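Local coordinates for protein actinorhodin polyketide putative beta-ketoacyl synthase 2 (Streptomyces coelicolor A3, PDB 1TQY) that probably serves as the chain length factor of actinorhodin biosynthesis, a beta-ketoacyl synthase relative expected to pair with the ketosynthase and help set polyketide length, at residues G70-L73 and P74-D77; E99-D103 and Y104-V108; R180-R184 and R185-L189; A314-A317 and R318-R322; A353-S356 and L357-G360. One frame throughout, in Å; residues are numbered along the deposited sequence.

Contact 1: G70-L73 and P74-D77; sequences GRLL and PQTD
Leu72 and Thr76 meet where the chain turns on its way from helix 64-67 to helix 78-93. The local motif is a beta turn with helical (type I/III) angles over residues 72-75, closed by a weak bond from Gln75 N to Leu72 O. Thr76 adds a second bond: its OG1 donates to the same Leu72 O at 2.6 Å, coming from above the carbonyl plane at a C=O...O angle of 129°. Its methyl CG2 comes against the same oxygen, 3.1 Å from Leu72 O. OG1 also hydrogen-bonds Arg81 NE, and Arg81 NH2 bonds Leu73 O, so one guanidinium group bridges the turn and the residue after it. A small beta-branched hydroxyl residue suits this place, since it offers an oxygen and a methyl close to the backbone.

Across the turn, Leu72 and Gln75 cross obliquely, with CD2 of Leu72 set 3.6 Å from NE2 of Gln75. With chi1 at 62°, Gln75 has CG wedged between its own backbone N and carbonyl carbon, and CG comes 3.4 Å from Leu72 O; from there the chain extends straight, and NE2 finds its polar partner in Gln151. Asp77, which follows, is the N-cap of helix 78-93, and its OD2 also bonds Ser79 OG.

Pro74 takes the second inner corner, where its phi of -62° is compatible with the turn but its ring crowds Leu73, CD lying 3.3 Å from Leu73 CB; its N has no hydrogen to offer. CD also faces a carbonyl oxygen, lying 3.2 Å from Gly70 O.

Contact 2: E99-D103 and Y104-V108; sequences ESLTD and YDMGV
One face of the Tyr104 ring is overlain by the carboxylate of its neighbour Asp103, whose OD2 stands 3.9 Å above the ring plane and over its centre. The two side chains run side by side in the same direction, but the carboxylate is turned 44° from the ring plane. A chi1 of 64° sets CG of Asp103 between its own N and carbonyl carbon, which brings the carboxylate alongside the Tyr104 ring. OD2 takes its main partner from the other protein chain, a basic side chain that forms a salt bridge with it and also packs on Tyr104; an acid beside an aromatic is well suited to receive such a cation.

Beneath them the backbone makes a short 3-10 turn that leads into strand 106-111, beside residues 189-191. Asp105 N bonds Thr102 O at 2.8 Å, and Met106 N bonds Asp103 O at 3.3 Å. On one flank, CB of Thr102 lies 3.3 Å from OD2 of Asp105. Inward, the Met106 side chain crosses Leu101 at about a right angle, its SD 3.9 Å from CB of Leu101. The flexible thioether bends at chi3, bringing CE to 3.7 Å from Leu101 O.

Contact 3: R180-R184 and R185-L189; sequences RRTIR and RGTPL
Thr182 O is gripped by three donors where helix 171-185 ends. Arg185 N makes a weak, bent bond to it; Thr187 N reaches it at 3.4 Å in a long, weak bond that is nearly straight, 162° at the hydrogen. A water donates the third, 3.0 Å from Thr182 O, and also hydrogen-bonds Thr187 OG1 at 2.9 Å, tying the helix end to the side chain that follows it.

Next along, Gly186 N bonds Ile183 O at 3.1 Å. Gly186 has a phi of 135°, a conformation that glycine adopts far more easily than any residue with a side chain. The reversal swings Thr187 back beside Thr182; the two side chains point the same way, and CG2 of Thr182 lies 3.8 Å from OG1 of Thr187. That methyl is placed there by Thr182's first torsion, -57°, which turns OG1 the other way, to His178 O. Ile183 CA lies 3.0 Å from Thr187 O, a CA-H...O contact, while the branched side chain of Ile183 packs inward on strands 11-20 and 238-246.

Arg181 leaves the helix toward the other protein chain, where a polar side chain bonds its NH2. Paired bonds from Thr187 and Gly186 back into the last turn, round a glycine of positive phi, define a Schellman motif, here turning the chain toward strand 189-196.

Contact 4: A314-A317 and R318-R322; sequences AAEA and RAIGR
Two torsions bring Arg318 back along its own helix onto Ala314 and Ala315: chi1 of -163° sends CG away from the backbone N, and a bend at chi3 turns the guanidinium group toward the preceding turn. One face of that group then looks on Ala314 O, which lies 3.7 Å above the plane and nearer its rim than its middle. NH2 of Arg318 stands 3.7 Å from Ala315 CA, and its NH1 lies 4.1 Å from Ala314 CB. The small methyls of Ala314 and Ala315 suit the place, because the flat group can settle close against the backbone. In turn, CG of Arg318 lies over a face of the Arg322 guanidinium, so the Arg318 methylene lies against the flat end of Arg322.

Round the helix, Glu316 has chi1 of 174° and an extended chain, and its CG touches CD1 of Ile320 at 3.7 Å as the two cross. The methylene CG makes this apolar contact; the carboxylate goes on to Asp305 N and Gly306 N, so both oxygens of this buried carboxylate are met by backbone donors. The backbone is regular alpha helix, as the nearly straight bond from Ile320 N to Glu316 O (3.0 Å, 171° at the hydrogen) illustrates.

Helix 310-324 links the parallel strands 301-303 and 330-332 in a beta-alpha-beta unit. Glu316 and Ile320 rest on Leu395 of strand 391-398, Ala319 packs on Leu281 of helix 281-292, and Ala314 and Ala317 meet Tyr375.

Contact 5: A353-S356 and L357-G360; sequences ALMS and LREG
Ala353 and Leu357, Leu354 and Arg358, and Met355 and Glu359 are joined by successive alpha-helical backbone bonds, that from Leu357 N to Ala353 O (2.9 Å) lying nearly along the C=O axis. This is the C-terminal end of helix 345-359, where Gly360 leaves the helical conformation with a phi of 68°, a value glycine takes readily.

Met355, Arg358 and Glu359 form a group of side chains pointing the same way. Bent at chi2 and chi3, Met355 lays its thioether alongside the other two, SD 3.8 Å from OE1 of Glu359. Its methyl is modelled over one face of the Arg358 guanidinium, but too close for the exact position to be trusted. The charged pair is adjacent in sequence: OE1 of Glu359 receives Arg358 NH2 at 3.2 Å on its syn side, in a salt bridge, with a weaker bond from NE beside it. That mutual hold probably steadies Arg358, the exposed member.

On the inward side Leu357 puts CG 3.3 Å from Ala353 O, and its CD1 meets Leu354 CD2 loosely at 4.5 Å. These apolar residues suit a flank that lies against strand 402-410, while Met355 and Ser356 face Trp30 of helix 26-34. Ser356, buried, satisfies its hydroxyl along the helix: OG bonds Thr352 O, with a weak second bond to Ala363 N.

In the fold
The five contacts follow one another along the chain. Contacts 1, 2 and 3 belong to the N-terminal ketoacyl synthase region and contacts 4 and 5 to the C-terminal one, the two parts of a thiolase-like fold. Contacts 2 and 3 are close neighbours, their centres 12 Å apart: strand 106-111 pairs in parallel with strand 189-196, and Gly107 N probably bonds Leu189 O. Both also touch the other protein chain, so this corner helps join the subunits. Contacts 4 and 5, with centres 24 Å apart, lie on helices 310-324 and 345-359. Contact 1 is remote from contact 4, 44 Å between centres, on the opposite side of the chain's centre.

Contact 1: G70-L73 and P74-D77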
loop_
_atom_site.group_PDB
_atom_site.type_symbol
_atom_site.label_atom_id
_atom_site.label_comp_id
_atom_site.label_asym_id
_atom_site.label_seq_id
_atom_site.Cartn_x
_atom_site.Cartn_y
_atom_site.Cartn_z
ATOM N N GLY B 70 -3.753 -3.521 27.212
ATOM C CA GLY B 70 -2.535 -2.884 27.686
ATOM C C GLY B 70 -1.266 -3.312 26.965
ATOM O O GLY B 70 -0.283 -2.577 26.918
ATOM N N ARG B 71 -1.282 -4.509 26.400
ATOM C CA ARG B 71 -0.120 -5.022 25.695
ATOM C C ARG B 71 0.167 -4.269 24.393
ATOM O O ARG B 71 1.324 -4.027 24.042
ATOM C CB ARG B 71 -0.344 -6.495 25.389
ATOM C CG ARG B 71 0.859 -7.221 24.858
ATOM C CD ARG B 71 0.492 -8.670 24.688
ATOM N NE ARG B 71 -0.622 -8.816 23.753
ATOM C CZ ARG B 71 -0.537 -8.551 22.453
ATOM N NH1 ARG B 71 0.615 -8.127 21.942
ATOM N NH2 ARG B 71 -1.594 -8.717 21.665
ATOM N N LEU B 72 -0.897 -3.897 23.686
ATOM C CA LEU B 72 -0.772 -3.198 22.410
ATOM C C LEU B 72 -0.586 -1.676 22.500
ATOM O O LEU B 72 -0.157 -1.054 21.534
ATOM C CB LEU B 72 -1.985 -3.521 21.529
ATOM C CG LEU B 72 -2.119 -4.972 21.055
ATOM C CD1 LEU B 72 -3.431 -5.161 20.315
ATOM C CD2 LEU B 72 -0.950 -5.317 20.133
ATOM N N LEU B 73 -0.892 -1.081 23.652
ATOM C CA LEU B 73 -0.760 0.363 23.825
ATOM C C LEU B 73 0.638 0.920 23.544
ATOM O O LEU B 73 0.783 1.931 22.847
ATOM C CB LEU B 73 -1.185 0.766 25.237
ATOM C CG LEU B 73 -2.654 0.550 25.571
ATOM C CD1 LEU B 73 -2.874 0.846 27.056
ATOM C CD2 LEU B 73 -3.539 1.459 24.717
ATOM N N PRO B 74 1.686 0.271 24.080
ATOM C CA PRO B 74 3.076 0.708 23.887
ATOM C C PRO B 74 3.556 0.701 22.437
ATOM O O PRO B 74 4.418 1.488 22.053
ATOM C CB PRO B 74 3.889 -0.301 24.705
ATOM C CG PRO B 74 2.898 -0.934 25.626
ATOM C CD PRO B 74 1.629 -0.985 24.844
ATOM N N GLN B 75 3.003 -0.205 21.637
ATOM C CA GLN B 75 3.428 -0.370 20.249
ATOM C C GLN B 75 2.485 0.163 19.177
ATOM O O GLN B 75 2.739 -0.017 17.985
ATOM C CB GLN B 75 3.688 -1.858 19.971
ATOM C CG GLN B 75 2.448 -2.746 20.136
ATOM C CD GLN B 75 2.689 -4.194 19.751
ATOM O OE1 GLN B 75 3.301 -4.955 20.496
ATOM N NE2 GLN B 75 2.206 -4.579 18.579
ATOM N N THR B 76 1.415 0.831 19.581
ATOM C CA THR B 76 0.468 1.341 18.609
ATOM C C THR B 76 0.325 2.856 18.566
ATOM O O THR B 76 0.335 3.543 19.594
ATOM C CB THR B 76 -0.912 0.718 18.831
ATOM O OG1 THR B 76 -1.294 0.895 20.200
ATOM C CG2 THR B 76 -0.875 -0.765 18.500
ATOM N N ASP B 77 0.199 3.352 17.340
ATOM C CA ASP B 77 0.028 4.769 17.052
ATOM C C ASP B 77 -1.452 5.075 17.249
ATOM O O ASP B 77 -2.280 4.160 17.261
ATOM C CB ASP B 77 0.405 5.025 15.584
ATOM C CG ASP B 77 0.232 6.485 15.170
ATOM O OD1 ASP B 77 1.125 7.292 15.500
ATOM O OD2 ASP B 77 -0.802 6.814 14.536
#

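Contact 2: E99-D103 and Y104-V108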
loop_
_atom_site.group_PDB
_atom_site.type_symbol
_atom_site.label_atom_id
_atom_site.label_comp_id
_atom_site.label_asym_id
_atom_site.label_seq_id
_atom_site.Cartn_x
_atom_site.Cartn_y
_atom_site.Cartn_z
ATOM N N GLU B 99 -12.591 -16.830 15.743
ATOM C CA GLU B 99 -12.154 -18.083 16.340
ATOM C C GLU B 99 -13.002 -19.247 15.871
ATOM O O GLU B 99 -12.598 -20.405 15.970
ATOM C CB GLU B 99 -12.206 -17.972 17.856
ATOM C CG GLU B 99 -11.251 -16.925 18.389
ATOM C CD GLU B 99 -11.389 -16.708 19.879
ATOM O OE1 GLU B 99 -11.236 -17.692 20.637
ATOM O OE2 GLU B 99 -11.649 -15.551 20.294
ATOM N N SER B 100 -14.176 -18.931 15.345
ATOM C CA SER B 100 -15.082 -19.955 14.860
ATOM C C SER B 100 -15.021 -20.116 13.341
ATOM O O SER B 100 -15.783 -20.891 12.763
ATOM C CB SER B 100 -16.504 -19.620 15.301
ATOM O OG SER B 100 -17.409 -20.640 14.923
ATOM N N LEU B 101 -14.111 -19.390 12.696
ATOM C CA LEU B 101 -13.966 -19.473 11.245
ATOM C C LEU B 101 -12.568 -19.947 10.855
ATOM O O LEU B 101 -11.608 -19.764 11.601
ATOM C CB LEU B 101 -14.246 -18.109 10.609
ATOM C CG LEU B 101 -15.659 -17.552 10.803
ATOM C CD1 LEU B 101 -15.710 -16.107 10.355
ATOM C CD2 LEU B 101 -16.656 -18.398 10.018
ATOM N N THR B 102 -12.466 -20.564 9.684
ATOM C CA THR B 102 -11.189 -21.056 9.189
ATOM C C THR B 102 -10.229 -19.885 9.007
ATOM O O THR B 102 -10.527 -18.943 8.268
ATOM C CB THR B 102 -11.353 -21.761 7.830
ATOM O OG1 THR B 102 -12.262 -22.860 7.964
ATOM C CG2 THR B 102 -10.006 -22.264 7.328
ATOM N N ASP B 103 -9.078 -19.960 9.665
ATOM C CA ASP B 103 -8.081 -18.903 9.591
ATOM C C ASP B 103 -7.769 -18.410 8.168
ATOM O O ASP B 103 -7.760 -17.202 7.915
ATOM C CB ASP B 103 -6.792 -19.335 10.313
ATOM C CG ASP B 103 -6.103 -20.533 9.664
ATOM O OD1 ASP B 103 -6.790 -21.414 9.107
ATOM O OD2 ASP B 103 -4.857 -20.597 9.736
ATOM N N TYR B 104 -7.538 -19.327 7.236
ATOM C CA TYR B 104 -7.238 -18.929 5.870
ATOM C C TYR B 104 -8.431 -18.301 5.132
ATOM O O TYR B 104 -8.241 -17.663 4.106
ATOM C CB TYR B 104 -6.721 -20.116 5.056
ATOM C CG TYR B 104 -5.383 -20.662 5.515
ATOM C CD1 TYR B 104 -4.253 -19.845 5.585
ATOM C CD2 TYR B 104 -5.247 -21.999 5.867
ATOM C CE1 TYR B 104 -3.021 -20.355 5.997
ATOM C CE2 TYR B 104 -4.022 -22.518 6.277
ATOM C CZ TYR B 104 -2.915 -21.699 6.341
ATOM O OH TYR B 104 -1.708 -22.217 6.741
ATOM N N ASP B 105 -9.647 -18.478 5.639
ATOM C CA ASP B 105 -10.811 -17.898 4.987
ATOM C C ASP B 105 -11.093 -16.451 5.411
ATOM O O ASP B 105 -12.141 -15.895 5.082
ATOM C CB ASP B 105 -12.067 -18.747 5.238
ATOM C CG ASP B 105 -12.077 -20.046 4.438
ATOM O OD1 ASP B 105 -11.439 -20.103 3.360
ATOM O OD2 ASP B 105 -12.743 -21.003 4.883
ATOM N N MET B 106 -10.162 -15.845 6.139
ATOM C CA MET B 106 -10.325 -14.469 6.586
ATOM C C MET B 106 -9.156 -13.601 6.149
ATOM O O MET B 106 -8.004 -13.848 6.518
ATOM C CB MET B 106 -10.474 -14.421 8.102
ATOM C CG MET B 106 -11.706 -15.156 8.594
ATOM S SD MET B 106 -11.845 -15.073 10.385
ATOM C CE MET B 106 -10.618 -16.313 10.890
ATOM N N GLY B 107 -9.462 -12.578 5.356
ATOM C CA GLY B 107 -8.424 -11.681 4.875
ATOM C C GLY B 107 -8.554 -10.273 5.426
ATOM O O GLY B 107 -9.565 -9.924 6.035
ATOM N N VAL B 108 -7.524 -9.462 5.217
ATOM C CA VAL B 108 -7.542 -8.088 5.696
ATOM C C VAL B 108 -6.926 -7.144 4.666
ATOM O O VAL B 108 -5.755 -7.278 4.300
ATOM C CB VAL B 108 -6.781 -7.947 7.046
ATOM C CG1 VAL B 108 -6.775 -6.489 7.499
ATOM C CG2 VAL B 108 -7.460 -8.800 8.121
#

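Contact 3: R180-R184 and R185-L189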
loop_
_atom_site.group_PDB
_atom_site.type_symbol
_atom_site.label_atom_id
_atom_site.label_comp_id
_atom_site.label_asym_id
_atom_site.label_seq_id
_atom_site.Cartn_x
_atom_site.Cartn_y
_atom_site.Cartn_z
ATOM N N ARG B 180 -13.140 -6.761 -2.462
ATOM C CA ARG B 180 -14.140 -7.390 -3.321
ATOM C C ARG B 180 -13.482 -8.387 -4.267
ATOM O O ARG B 180 -14.000 -9.480 -4.473
ATOM C CB ARG B 180 -14.903 -6.334 -4.126
ATOM C CG ARG B 180 -15.812 -6.912 -5.202
ATOM C CD ARG B 180 -16.928 -5.940 -5.536
ATOM N NE ARG B 180 -17.741 -6.361 -6.681
ATOM C CZ ARG B 180 -17.476 -6.054 -7.947
ATOM N NH1 ARG B 180 -16.413 -5.318 -8.247
ATOM N NH2 ARG B 180 -18.288 -6.469 -8.915
ATOM N N ARG B 181 -12.339 -8.009 -4.826
ATOM C CA ARG B 181 -11.619 -8.874 -5.749
ATOM C C ARG B 181 -11.202 -10.159 -5.041
ATOM O O ARG B 181 -11.417 -11.265 -5.537
ATOM C CB ARG B 181 -10.374 -8.153 -6.264
ATOM C CG ARG B 181 -9.642 -8.863 -7.390
ATOM C CD ARG B 181 -8.523 -7.990 -7.948
ATOM N NE ARG B 181 -7.435 -7.843 -6.986
ATOM C CZ ARG B 181 -6.395 -7.025 -7.131
ATOM N NH1 ARG B 181 -6.289 -6.256 -8.210
ATOM N NH2 ARG B 181 -5.454 -6.983 -6.193
ATOM N N THR B 182 -10.610 -9.991 -3.866
ATOM C CA THR B 182 -10.137 -11.107 -3.066
ATOM C C THR B 182 -11.265 -12.088 -2.719
ATOM O O THR B 182 -11.135 -13.304 -2.919
ATOM C CB THR B 182 -9.433 -10.574 -1.793
ATOM O OG1 THR B 182 -8.375 -9.698 -2.194
ATOM C CG2 THR B 182 -8.839 -11.715 -0.983
ATOM N N ILE B 183 -12.370 -11.563 -2.213
ATOM C CA ILE B 183 -13.519 -12.393 -1.885
ATOM C C ILE B 183 -13.972 -13.194 -3.113
ATOM O O ILE B 183 -14.210 -14.407 -3.042
ATOM C CB ILE B 183 -14.682 -11.518 -1.388
ATOM C CG1 ILE B 183 -14.335 -10.998 0.003
ATOM C CG2 ILE B 183 -16.001 -12.308 -1.426
ATOM C CD1 ILE B 183 -15.208 -9.878 0.481
ATOM N N ARG B 184 -14.076 -12.516 -4.247
ATOM C CA ARG B 184 -14.507 -13.187 -5.467
ATOM C C ARG B 184 -13.546 -14.276 -5.955
ATOM O O ARG B 184 -13.956 -15.184 -6.677
ATOM C CB ARG B 184 -14.759 -12.155 -6.573
ATOM C CG ARG B 184 -16.236 -11.749 -6.674
ATOM C CD ARG B 184 -16.404 -10.297 -7.091
ATOM N NE ARG B 184 -15.515 -9.963 -8.193
ATOM C CZ ARG B 184 -15.753 -10.247 -9.467
ATOM N NH1 ARG B 184 -16.875 -10.867 -9.815
ATOM N NH2 ARG B 184 -14.850 -9.932 -10.393
ATOM N N ARG B 185 -12.280 -14.194 -5.552
ATOM C CA ARG B 185 -11.307 -15.197 -5.954
ATOM C C ARG B 185 -11.290 -16.415 -5.031
ATOM O O ARG B 185 -10.611 -17.404 -5.315
ATOM C CB ARG B 185 -9.901 -14.606 -6.024
ATOM C CG ARG B 185 -9.683 -13.681 -7.199
ATOM C CD ARG B 185 -8.205 -13.393 -7.420
ATOM N NE ARG B 185 -7.483 -14.540 -7.969
ATOM C CZ ARG B 185 -6.594 -15.268 -7.299
ATOM N NH1 ARG B 185 -6.302 -14.976 -6.036
ATOM N NH2 ARG B 185 -5.992 -16.287 -7.895
ATOM N N GLY B 186 -12.024 -16.347 -3.924
ATOM C CA GLY B 186 -12.057 -17.484 -3.023
ATOM C C GLY B 186 -11.924 -17.302 -1.520
ATOM O O GLY B 186 -11.865 -18.302 -0.807
ATOM N N THR B 187 -11.855 -16.068 -1.024
ATOM C CA THR B 187 -11.775 -15.845 0.423
ATOM C C THR B 187 -13.144 -15.328 0.867
ATOM O O THR B 187 -13.522 -14.222 0.526
ATOM C CB THR B 187 -10.714 -14.802 0.799
ATOM O OG1 THR B 187 -9.435 -15.195 0.282
ATOM C CG2 THR B 187 -10.627 -14.677 2.319
ATOM N N PRO B 188 -13.895 -16.120 1.652
ATOM C CA PRO B 188 -15.237 -15.779 2.149
ATOM C C PRO B 188 -15.430 -14.489 2.918
ATOM O O PRO B 188 -16.441 -13.810 2.747
ATOM C CB PRO B 188 -15.609 -16.977 3.020
ATOM C CG PRO B 188 -14.822 -18.083 2.443
ATOM C CD PRO B 188 -13.483 -17.429 2.180
ATOM N N LEU B 189 -14.488 -14.163 3.791
ATOM C CA LEU B 189 -14.624 -12.959 4.584
ATOM C C LEU B 189 -13.369 -12.119 4.481
ATOM O O LEU B 189 -12.252 -12.643 4.464
ATOM C CB LEU B 189 -14.918 -13.327 6.046
ATOM C CG LEU B 189 -15.206 -12.212 7.055
ATOM C CD1 LEU B 189 -15.934 -12.769 8.255
ATOM C CD2 LEU B 189 -13.899 -11.544 7.483
HETATM O O HOH W 1 -8.660 -14.940 -2.486
#

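Contact 4: A314-A317 and R318-R322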
loop_
_atom_site.group_PDB
_atom_site.type_symbol
_atom_site.label_atom_id
_atom_site.label_comp_id
_atom_site.label_asym_id
_atom_site.label_seq_id
_atom_site.Cartn_x
_atom_site.Cartn_y
_atom_site.Cartn_z
ATOM N N ALA B 314 -15.360 22.121 -8.804
ATOM C CA ALA B 314 -15.828 22.366 -10.156
ATOM C C ALA B 314 -15.541 21.163 -11.036
ATOM O O ALA B 314 -16.389 20.762 -11.841
ATOM C CB ALA B 314 -15.160 23.611 -10.722
ATOM N N ALA B 315 -14.352 20.582 -10.896
ATOM C CA ALA B 315 -14.016 19.403 -11.693
ATOM C C ALA B 315 -14.980 18.265 -11.364
ATOM O O ALA B 315 -15.528 17.626 -12.258
ATOM C CB ALA B 315 -12.572 18.951 -11.420
ATOM N N GLU B 316 -15.184 18.011 -10.074
ATOM C CA GLU B 316 -16.088 16.942 -9.670
ATOM C C GLU B 316 -17.540 17.152 -10.087
ATOM O O GLU B 316 -18.203 16.210 -10.529
ATOM C CB GLU B 316 -16.039 16.723 -8.159
ATOM C CG GLU B 316 -17.077 15.704 -7.698
ATOM C CD GLU B 316 -16.833 15.185 -6.300
ATOM O OE1 GLU B 316 -16.599 16.007 -5.389
ATOM O OE2 GLU B 316 -16.883 13.948 -6.123
ATOM N N ALA B 317 -18.042 18.374 -9.924
ATOM C CA ALA B 317 -19.421 18.689 -10.288
ATOM C C ALA B 317 -19.608 18.479 -11.785
ATOM O O ALA B 317 -20.669 18.067 -12.247
ATOM C CB ALA B 317 -19.732 20.129 -9.928
ATOM N N ARG B 318 -18.548 18.758 -12.532
ATOM C CA ARG B 318 -18.574 18.614 -13.975
ATOM C C ARG B 318 -18.612 17.127 -14.362
ATOM O O ARG B 318 -19.362 16.738 -15.258
ATOM C CB ARG B 318 -17.357 19.338 -14.561
ATOM C CG ARG B 318 -17.417 19.652 -16.038
ATOM C CD ARG B 318 -16.560 20.882 -16.348
ATOM N NE ARG B 318 -15.190 20.757 -15.860
ATOM C CZ ARG B 318 -14.570 21.653 -15.092
ATOM N NH1 ARG B 318 -15.193 22.756 -14.708
ATOM N NH2 ARG B 318 -13.316 21.448 -14.707
ATOM N N ALA B 319 -17.841 16.283 -13.676
ATOM C CA ALA B 319 -17.856 14.862 -14.003
ATOM C C ALA B 319 -19.211 14.264 -13.655
ATOM O O ALA B 319 -19.776 13.487 -14.430
ATOM C CB ALA B 319 -16.738 14.117 -13.265
ATOM N N ILE B 320 -19.742 14.617 -12.490
ATOM C CA ILE B 320 -21.054 14.104 -12.087
ATOM C C ILE B 320 -22.116 14.548 -13.105
ATOM O O ILE B 320 -22.950 13.748 -13.532
ATOM C CB ILE B 320 -21.436 14.602 -10.668
ATOM C CG1 ILE B 320 -20.423 14.069 -9.649
ATOM C CG2 ILE B 320 -22.838 14.118 -10.296
ATOM C CD1 ILE B 320 -20.613 14.587 -8.240
ATOM N N GLY B 321 -22.069 15.818 -13.508
ATOM C CA GLY B 321 -23.035 16.326 -14.473
ATOM C C GLY B 321 -22.997 15.593 -15.803
ATOM O O GLY B 321 -24.037 15.315 -16.408
ATOM N N ARG B 322 -21.792 15.277 -16.262
ATOM C CA ARG B 322 -21.626 14.571 -17.521
ATOM C C ARG B 322 -22.193 13.155 -17.485
ATOM O O ARG B 322 -22.632 12.630 -18.508
ATOM C CB ARG B 322 -20.144 14.548 -17.916
ATOM C CG ARG B 322 -19.629 15.936 -18.235
ATOM C CD ARG B 322 -18.127 16.003 -18.487
ATOM N NE ARG B 322 -17.749 17.361 -18.887
ATOM C CZ ARG B 322 -16.503 17.784 -19.062
ATOM N NH1 ARG B 322 -15.488 16.951 -18.873
ATOM N NH2 ARG B 322 -16.277 19.048 -19.404
#

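Contact 5: A353-S356 and L357-G360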
loop_
_atom_site.group_PDB
_atom_site.type_symbol
_atom_site.label_atom_id
_atom_site.label_comp_id
_atom_site.label_asym_id
_atom_site.label_seq_id
_atom_site.Cartn_x
_atom_site.Cartn_y
_atom_site.Cartn_z
ATOM N N ALA B 353 -23.372 5.914 3.190
ATOM C CA ALA B 353 -24.256 5.611 2.062
ATOM C C ALA B 353 -25.135 4.391 2.351
ATOM O O ALA B 353 -26.353 4.425 2.136
ATOM C CB ALA B 353 -23.429 5.373 0.806
ATOM N N LEU B 354 -24.525 3.318 2.855
ATOM C CA LEU B 354 -25.276 2.094 3.171
ATOM C C LEU B 354 -26.393 2.377 4.177
ATOM O O LEU B 354 -27.491 1.822 4.085
ATOM C CB LEU B 354 -24.331 1.014 3.724
ATOM C CG LEU B 354 -23.395 0.407 2.666
ATOM C CD1 LEU B 354 -22.247 -0.363 3.310
ATOM C CD2 LEU B 354 -24.215 -0.486 1.759
ATOM N N MET B 355 -26.097 3.252 5.132
ATOM C CA MET B 355 -27.049 3.632 6.160
ATOM C C MET B 355 -28.200 4.421 5.562
ATOM O O MET B 355 -29.343 4.337 6.022
ATOM C CB MET B 355 -26.349 4.465 7.235
ATOM C CG MET B 355 -25.525 3.636 8.209
ATOM S SD MET B 355 -26.593 2.766 9.390
ATOM C CE MET B 355 -27.002 1.337 8.476
ATOM N N SER B 356 -27.885 5.202 4.539
ATOM C CA SER B 356 -28.889 5.999 3.862
ATOM C C SER B 356 -29.815 5.036 3.135
ATOM O O SER B 356 -31.037 5.172 3.184
ATOM C CB SER B 356 -28.211 6.958 2.879
ATOM O OG SER B 356 -27.406 7.893 3.580
ATOM N N LEU B 357 -29.230 4.045 2.474
ATOM C CA LEU B 357 -30.022 3.055 1.759
ATOM C C LEU B 357 -30.897 2.265 2.724
ATOM O O LEU B 357 -32.073 2.019 2.454
ATOM C CB LEU B 357 -29.117 2.090 1.000
ATOM C CG LEU B 357 -28.196 2.721 -0.035
ATOM C CD1 LEU B 357 -27.357 1.632 -0.656
ATOM C CD2 LEU B 357 -29.005 3.459 -1.081
ATOM N N ARG B 358 -30.320 1.875 3.856
ATOM C CA ARG B 358 -31.053 1.103 4.840
ATOM C C ARG B 358 -32.166 1.898 5.506
ATOM O O ARG B 358 -33.282 1.402 5.659
ATOM C CB ARG B 358 -30.110 0.567 5.913
ATOM C CG ARG B 358 -30.670 -0.664 6.595
ATOM C CD ARG B 358 -29.867 -1.075 7.801
ATOM N NE ARG B 358 -29.891 -0.046 8.831
ATOM C CZ ARG B 358 -29.263 -0.148 9.998
ATOM N NH1 ARG B 358 -28.562 -1.239 10.277
ATOM N NH2 ARG B 358 -29.335 0.838 10.885
ATOM N N GLU B 359 -31.856 3.131 5.901
ATOM C CA GLU B 359 -32.816 4.013 6.568
ATOM C C GLU B 359 -33.767 4.752 5.632
ATOM O O GLU B 359 -34.639 5.486 6.094
ATOM C CB GLU B 359 -32.077 5.047 7.419
ATOM C CG GLU B 359 -32.163 4.791 8.911
ATOM C CD GLU B 359 -31.563 3.456 9.297
ATOM O OE1 GLU B 359 -30.356 3.248 9.035
ATOM O OE2 GLU B 359 -32.295 2.616 9.860
ATOM N N GLY B 360 -33.594 4.584 4.325
ATOM C CA GLY B 360 -34.474 5.262 3.389
ATOM C C GLY B 360 -34.352 6.783 3.330
ATOM O O GLY B 360 -35.244 7.451 2.806
#